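Local coordinates for protein thermostable carboxypeptidase 1 (Pyrococcus furiosus, PDB 1KA2) that removes amino acids one after another from the C-terminus of peptides with broad specificity, as a homodimeric, cobalt-dependent metallocarboxypeptidase of the M32 family, at residues R98-E103 / E147-E152; Y435-D440 / D454-W459. All blocks are in the same frame, centred on the assembly; numbering follows the deposited sequence.

Contact 1 of 2, residues R98-E103 / E147-E152; sequences RAFPPE and EYLGYE
P101 and Y148 meet tip to tip: CD of the proline ring stands over the centre of the phenol ring, 3.7 Å from its centroid and 12° off the normal, a CH-pi contact, while P101 CG lies near Y148 CE2 and CZ. F100 crosses Y148 obliquely and turns its ring edge to the tyrosine, F100 CD2 lying 3.9 Å from Y148 CB. A chi1 of -64° sets F100 CG beside its backbone N, from where the ring runs toward L149; L149 CD1 lies 3.3 Å from F100 CE2, a tight approach, and 3.6 Å from A99 CB. No direct hydrogen bond spans the segments; one water donates to A99 O (3.0 Å) and Y148 O (2.6 Å), joining the backbones. An alanine in place of Y148 would probably leave P101 without its aromatic partner and open a gap beside it, since the ring is lost while the CB against F100 stays. At the surface, the contact sets the turn between helices 81-99 and 102-124, with P101 at the N-cap position of the latter, against the C-terminal end of helix 132-149. F104 meets the rings of F100 and Y148, and L149 touches A158 of helix 155-163.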
loop_
_atom_site.group_PDB
_atom_site.type_symbol
_atom_site.label_atom_id
_atom_site.label_comp_id
_atom_site.label_asym_id
_atom_site.label_seq_id
_atom_site.Cartn_x
_atom_site.Cartn_y
_atom_site.Cartn_z
ATOM N N ARG A 98 -28.504 4.364 -0.203
ATOM C CA ARG A 98 -29.717 3.561 -0.335
ATOM C C ARG A 98 -30.673 3.994 -1.445
ATOM O O ARG A 98 -31.776 3.464 -1.554
ATOM C CB ARG A 98 -30.473 3.499 0.997
ATOM C CG ARG A 98 -30.872 4.835 1.582
ATOM C CD ARG A 98 -31.623 4.628 2.894
ATOM N NE ARG A 98 -31.771 5.867 3.656
ATOM C CZ ARG A 98 -32.445 5.965 4.800
ATOM N NH1 ARG A 98 -33.039 4.892 5.310
ATOM N NH2 ARG A 98 -32.513 7.129 5.441
ATOM N N ALA A 99 -30.246 4.949 -2.269
ATOM C CA ALA A 99 -31.072 5.434 -3.373
ATOM C C ALA A 99 -31.068 4.411 -4.505
ATOM O O ALA A 99 -32.070 4.236 -5.207
ATOM C CB ALA A 99 -30.536 6.770 -3.879
ATOM N N PHE A 100 -29.935 3.731 -4.662
ATOM C CA PHE A 100 -29.763 2.733 -5.713
ATOM C C PHE A 100 -30.073 1.299 -5.298
ATOM O O PHE A 100 -29.489 0.772 -4.352
ATOM C CB PHE A 100 -28.326 2.764 -6.246
ATOM C CG PHE A 100 -27.940 4.050 -6.936
ATOM C CD1 PHE A 100 -26.623 4.251 -7.350
ATOM C CD2 PHE A 100 -28.875 5.055 -7.167
ATOM C CE1 PHE A 100 -26.245 5.433 -7.981
ATOM C CE2 PHE A 100 -28.507 6.236 -7.794
ATOM C CZ PHE A 100 -27.194 6.430 -8.204
ATOM N N PRO A 101 -30.997 0.645 -6.010
ATOM C CA PRO A 101 -31.344 -0.742 -5.687
ATOM C C PRO A 101 -30.093 -1.590 -5.929
ATOM O O PRO A 101 -29.354 -1.342 -6.881
ATOM C CB PRO A 101 -32.445 -1.067 -6.694
ATOM C CG PRO A 101 -33.062 0.266 -6.971
ATOM C CD PRO A 101 -31.872 1.176 -7.067
ATOM N N PRO A 102 -29.833 -2.589 -5.071
ATOM C CA PRO A 102 -28.648 -3.425 -5.271
ATOM C C PRO A 102 -28.539 -3.955 -6.704
ATOM O O PRO A 102 -27.440 -4.166 -7.213
ATOM C CB PRO A 102 -28.820 -4.540 -4.230
ATOM C CG PRO A 102 -30.301 -4.558 -3.962
ATOM C CD PRO A 102 -30.639 -3.087 -3.948
ATOM N N GLU A 103 -29.673 -4.166 -7.361
ATOM C CA GLU A 103 -29.614 -4.649 -8.730
ATOM C C GLU A 103 -29.084 -3.570 -9.660
ATOM O O GLU A 103 -28.326 -3.860 -10.591
ATOM C CB GLU A 103 -30.986 -5.120 -9.220
ATOM C CG GLU A 103 -31.213 -6.604 -8.991
ATOM C CD GLU A 103 -30.049 -7.463 -9.484
ATOM O OE1 GLU A 103 -29.028 -6.904 -9.943
ATOM O OE2 GLU A 103 -30.149 -8.705 -9.406
ATOM N N GLU A 147 -33.634 9.788 -11.306
ATOM C CA GLU A 147 -34.941 9.470 -10.729
ATOM C C GLU A 147 -34.796 8.784 -9.367
ATOM O O GLU A 147 -35.598 9.016 -8.468
ATOM C CB GLU A 147 -35.755 8.578 -11.684
ATOM C CG GLU A 147 -36.025 9.215 -13.047
ATOM C CD GLU A 147 -36.784 10.521 -12.933
ATOM O OE1 GLU A 147 -36.656 11.368 -13.839
ATOM O OE2 GLU A 147 -37.516 10.701 -11.940
ATOM N N TYR A 148 -33.777 7.942 -9.214
ATOM C CA TYR A 148 -33.558 7.258 -7.940
ATOM C C TYR A 148 -33.131 8.256 -6.870
ATOM O O TYR A 148 -33.545 8.154 -5.715
ATOM C CB TYR A 148 -32.490 6.170 -8.087
ATOM C CG TYR A 148 -32.990 4.892 -8.725
ATOM C CD1 TYR A 148 -32.281 4.288 -9.768
ATOM C CD2 TYR A 148 -34.152 4.266 -8.266
ATOM C CE1 TYR A 148 -32.716 3.087 -10.341
ATOM C CE2 TYR A 148 -34.598 3.065 -8.831
ATOM C CZ TYR A 148 -33.873 2.483 -9.867
ATOM O OH TYR A 148 -34.299 1.303 -10.431
ATOM N N LEU A 149 -32.304 9.220 -7.267
ATOM C CA LEU A 149 -31.814 10.247 -6.352
ATOM C C LEU A 149 -32.901 11.255 -5.980
ATOM O O LEU A 149 -33.038 11.622 -4.813
ATOM C CB LEU A 149 -30.634 10.998 -6.979
ATOM C CG LEU A 149 -29.192 10.469 -6.908
ATOM C CD1 LEU A 149 -29.132 9.084 -6.303
ATOM C CD2 LEU A 149 -28.606 10.471 -8.312
ATOM N N GLY A 150 -33.664 11.699 -6.977
ATOM C CA GLY A 150 -34.714 12.672 -6.737
ATOM C C GLY A 150 -34.204 14.053 -7.096
ATOM O O GLY A 150 -33.000 14.294 -7.030
ATOM N N TYR A 151 -35.102 14.960 -7.473
ATOM C CA TYR A 151 -34.707 16.317 -7.857
ATOM C C TYR A 151 -35.914 17.243 -7.963
ATOM O O TYR A 151 -37.004 16.810 -8.330
ATOM C CB TYR A 151 -33.987 16.265 -9.201
ATOM C CG TYR A 151 -34.784 15.541 -10.263
ATOM C CD1 TYR A 151 -35.727 16.217 -11.041
ATOM C CD2 TYR A 151 -34.626 14.167 -10.465
ATOM C CE1 TYR A 151 -36.497 15.540 -11.995
ATOM C CE2 TYR A 151 -35.388 13.480 -11.412
ATOM C CZ TYR A 151 -36.322 14.175 -12.174
ATOM O OH TYR A 151 -37.093 13.508 -13.103
ATOM N N GLU A 152 -35.721 18.521 -7.659
ATOM C CA GLU A 152 -36.825 19.473 -7.738
ATOM C C GLU A 152 -37.089 19.956 -9.161
ATOM O O GLU A 152 -38.114 19.630 -9.757
ATOM C CB GLU A 152 -36.570 20.673 -6.806
ATOM C CG GLU A 152 -35.795 21.839 -7.418
ATOM C CD GLU A 152 -34.657 22.337 -6.543
ATOM O OE1 GLU A 152 -34.488 21.826 -5.411
ATOM O OE2 GLU A 152 -33.926 23.250 -6.996
HETATM O O HOH W 1 -34.475 5.933 -4.633
#

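Contact 2 of 2, residues Y435-D440 / D454-W459; sequences YHIKKD and DPIKAW
W459 gives one flat surface and one polar edge to I437 and D440 of segment 435-440, and the two are used differently. The polar edge makes the hydrogen bond that joins the segments: W459 NE1 donates to OD2 of D440 at 2.7 Å with an N-H...O angle of 176°. The acceptor lies almost in the indole plane and offers its anti lone pair, the one turned away from the other carboxylate oxygen; carboxylate and ring planes stand 44° apart. The flat surface makes a CH-pi contact, with I437 CB almost on the normal of the six-membered ring, 3.8 Å from its centroid. CG1 of I437, anti to the backbone N, reaches W459 CD2 at 3.7 Å.

Apolar contacts extend this patch. I437 CD1 meets CG2 of I456 at 4.0 Å, the two isoleucines crossing at about a right angle, and CB of H436 lies 4.0 Å from CH2 of W459. The H436 imidazole lies beyond the indole contact, its NE2 hydrogen-bonded to E483, while I481 touches H436 and W459, and F444 and F304 touch both isoleucines.

The contact packs the C-terminal end of helix 421-440 against the start of helix 454-465, with helix 444-450 between them in the chain. The segment axes approach to 11.2 Å at 123°, a wide spacing bridged by the large indole. Of the charged neighbours, K463 makes a cation-pi contact with W459 and a long, weak ion pair with D440, and would probably help to balance the carboxylate's negative charge. A nearly straight bond at NE1 and I437 against the face would together probably limit the turning of the indole.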
loop_
_atom_site.group_PDB
_atom_site.type_symbol
_atom_site.label_atom_id
_atom_site.label_comp_id
_atom_site.label_asym_id
_atom_site.label_seq_id
_atom_site.Cartn_x
_atom_site.Cartn_y
_atom_site.Cartn_z
ATOM N N TYR A 435 -8.347 37.249 -4.828
ATOM C CA TYR A 435 -8.653 38.634 -4.473
ATOM C C TYR A 435 -8.972 38.803 -2.997
ATOM O O TYR A 435 -8.694 39.847 -2.419
ATOM C CB TYR A 435 -9.795 39.169 -5.343
ATOM C CG TYR A 435 -9.349 39.402 -6.774
ATOM C CD1 TYR A 435 -9.894 38.674 -7.828
ATOM C CD2 TYR A 435 -8.319 40.299 -7.058
ATOM C CE1 TYR A 435 -9.419 38.826 -9.135
ATOM C CE2 TYR A 435 -7.835 40.456 -8.360
ATOM C CZ TYR A 435 -8.385 39.712 -9.392
ATOM O OH TYR A 435 -7.866 39.827 -10.666
ATOM N N HIS A 436 -9.543 37.774 -2.383
ATOM C CA HIS A 436 -9.852 37.847 -0.968
ATOM C C HIS A 436 -8.575 37.763 -0.134
ATOM O O HIS A 436 -8.473 38.391 0.924
ATOM C CB HIS A 436 -10.824 36.737 -0.589
ATOM C CG HIS A 436 -12.241 37.038 -0.965
ATOM N ND1 HIS A 436 -13.044 37.875 -0.219
ATOM C CD2 HIS A 436 -12.979 36.664 -2.037
ATOM C CE1 HIS A 436 -14.214 38.005 -0.817
ATOM N NE2 HIS A 436 -14.201 37.282 -1.922
ATOM N N ILE A 437 -7.596 36.999 -0.609
ATOM C CA ILE A 437 -6.344 36.889 0.128
ATOM C C ILE A 437 -5.495 38.115 -0.195
ATOM O O ILE A 437 -4.732 38.594 0.645
ATOM C CB ILE A 437 -5.557 35.588 -0.228
ATOM C CG1 ILE A 437 -4.338 35.457 0.690
ATOM C CG2 ILE A 437 -5.110 35.611 -1.676
ATOM C CD1 ILE A 437 -3.569 34.177 0.521
ATOM N N LYS A 438 -5.652 38.623 -1.415
ATOM C CA LYS A 438 -4.918 39.798 -1.871
ATOM C C LYS A 438 -5.269 40.982 -0.971
ATOM O O LYS A 438 -4.531 41.966 -0.904
ATOM C CB LYS A 438 -5.289 40.102 -3.326
ATOM C CG LYS A 438 -4.458 41.172 -3.972
ATOM C CD LYS A 438 -2.995 40.785 -4.043
ATOM C CE LYS A 438 -2.196 41.878 -4.726
ATOM N NZ LYS A 438 -0.739 41.581 -4.764
ATOM N N LYS A 439 -6.400 40.864 -0.278
ATOM C CA LYS A 439 -6.882 41.890 0.639
ATOM C C LYS A 439 -6.213 41.784 2.006
ATOM O O LYS A 439 -5.774 42.788 2.563
ATOM C CB LYS A 439 -8.403 41.780 0.796
ATOM C CG LYS A 439 -8.968 42.521 2.000
ATOM C CD LYS A 439 -10.494 42.545 2.004
ATOM C CE LYS A 439 -11.095 41.153 2.121
ATOM N NZ LYS A 439 -12.586 41.180 2.005
ATOM N N ASP A 440 -6.135 40.574 2.553
ATOM C CA ASP A 440 -5.506 40.381 3.858
ATOM C C ASP A 440 -3.990 40.333 3.759
ATOM O O ASP A 440 -3.296 40.543 4.747
ATOM C CB ASP A 440 -6.004 39.094 4.517
ATOM C CG ASP A 440 -7.496 39.096 4.724
ATOM O OD1 ASP A 440 -8.029 40.173 5.055
ATOM O OD2 ASP A 440 -8.133 38.034 4.568
ATOM N N ASP A 454 4.285 30.477 4.220
ATOM C CA ASP A 454 3.573 30.188 5.453
ATOM C C ASP A 454 2.321 31.034 5.667
ATOM O O ASP A 454 1.259 30.497 5.969
ATOM C CB ASP A 454 4.513 30.306 6.656
ATOM C CG ASP A 454 5.530 29.181 6.706
ATOM O OD1 ASP A 454 5.324 28.157 6.018
ATOM O OD2 ASP A 454 6.532 29.309 7.437
ATOM N N PRO A 455 2.420 32.368 5.520
ATOM C CA PRO A 455 1.200 33.160 5.730
ATOM C C PRO A 455 0.067 32.809 4.760
ATOM O O PRO A 455 -1.114 32.870 5.118
ATOM C CB PRO A 455 1.687 34.611 5.593
ATOM C CG PRO A 455 2.946 34.498 4.765
ATOM C CD PRO A 455 3.587 33.239 5.300
ATOM N N ILE A 456 0.435 32.438 3.538
ATOM C CA ILE A 456 -0.543 32.064 2.522
ATOM C C ILE A 456 -1.138 30.699 2.830
ATOM O O ILE A 456 -2.320 30.460 2.589
ATOM C CB ILE A 456 0.100 32.033 1.127
ATOM C CG1 ILE A 456 0.440 33.463 0.706
ATOM C CG2 ILE A 456 -0.841 31.340 0.119
ATOM C CD1 ILE A 456 1.229 33.554 -0.569
ATOM N N LYS A 457 -0.307 29.803 3.355
ATOM C CA LYS A 457 -0.765 28.472 3.713
ATOM C C LYS A 457 -1.706 28.586 4.908
ATOM O O LYS A 457 -2.732 27.908 4.973
ATOM C CB LYS A 457 0.431 27.568 4.062
ATOM C CG LYS A 457 1.290 27.188 2.855
ATOM C CD LYS A 457 2.696 26.770 3.261
ATOM C CE LYS A 457 2.699 25.515 4.113
ATOM N NZ LYS A 457 4.080 25.131 4.531
ATOM N N ALA A 458 -1.362 29.458 5.847
ATOM C CA ALA A 458 -2.174 29.655 7.046
ATOM C C ALA A 458 -3.509 30.345 6.726
ATOM O O ALA A 458 -4.532 30.063 7.353
ATOM C CB ALA A 458 -1.384 30.474 8.074
ATOM N N TRP A 459 -3.495 31.249 5.749
ATOM C CA TRP A 459 -4.720 31.956 5.365
ATOM C C TRP A 459 -5.696 30.929 4.806
ATOM O O TRP A 459 -6.877 30.943 5.138
ATOM C CB TRP A 459 -4.419 33.017 4.299
ATOM C CG TRP A 459 -5.578 33.909 3.983
ATOM C CD1 TRP A 459 -5.836 35.142 4.518
ATOM C CD2 TRP A 459 -6.625 33.655 3.037
ATOM N NE1 TRP A 459 -6.973 35.673 3.959
ATOM C CE2 TRP A 459 -7.478 34.782 3.048
ATOM C CE3 TRP A 459 -6.923 32.588 2.182
ATOM C CZ2 TRP A 459 -8.609 34.872 2.233
ATOM C CZ3 TRP A 459 -8.053 32.678 1.367
ATOM C CH2 TRP A 459 -8.880 33.814 1.402
#

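Overall arrangement
After three earlier helices, the chain passes from helix 81-99 into 102-124 and returns along helix 132-149, where contact 1 closes a largely helical loop of 43 residues. It then passes through the three-stranded sheet and the metal-binding helices 261-278 and 295-309 before contact 2 closes a shorter excursion of 13 residues, containing helix 444-450, between helices 421-440 and 454-465. The two contacts follow in series, neither nested nor crossed. The centres of contact 1 and contact 2 lie about 41 Å apart, on opposite sides of the chain's centre. The nearest atoms of contact 1 and contact 2 are about 25 Å apart. Contact 1 thus ties neighbouring helices of the N-terminal part, contact 2 those near the C terminus.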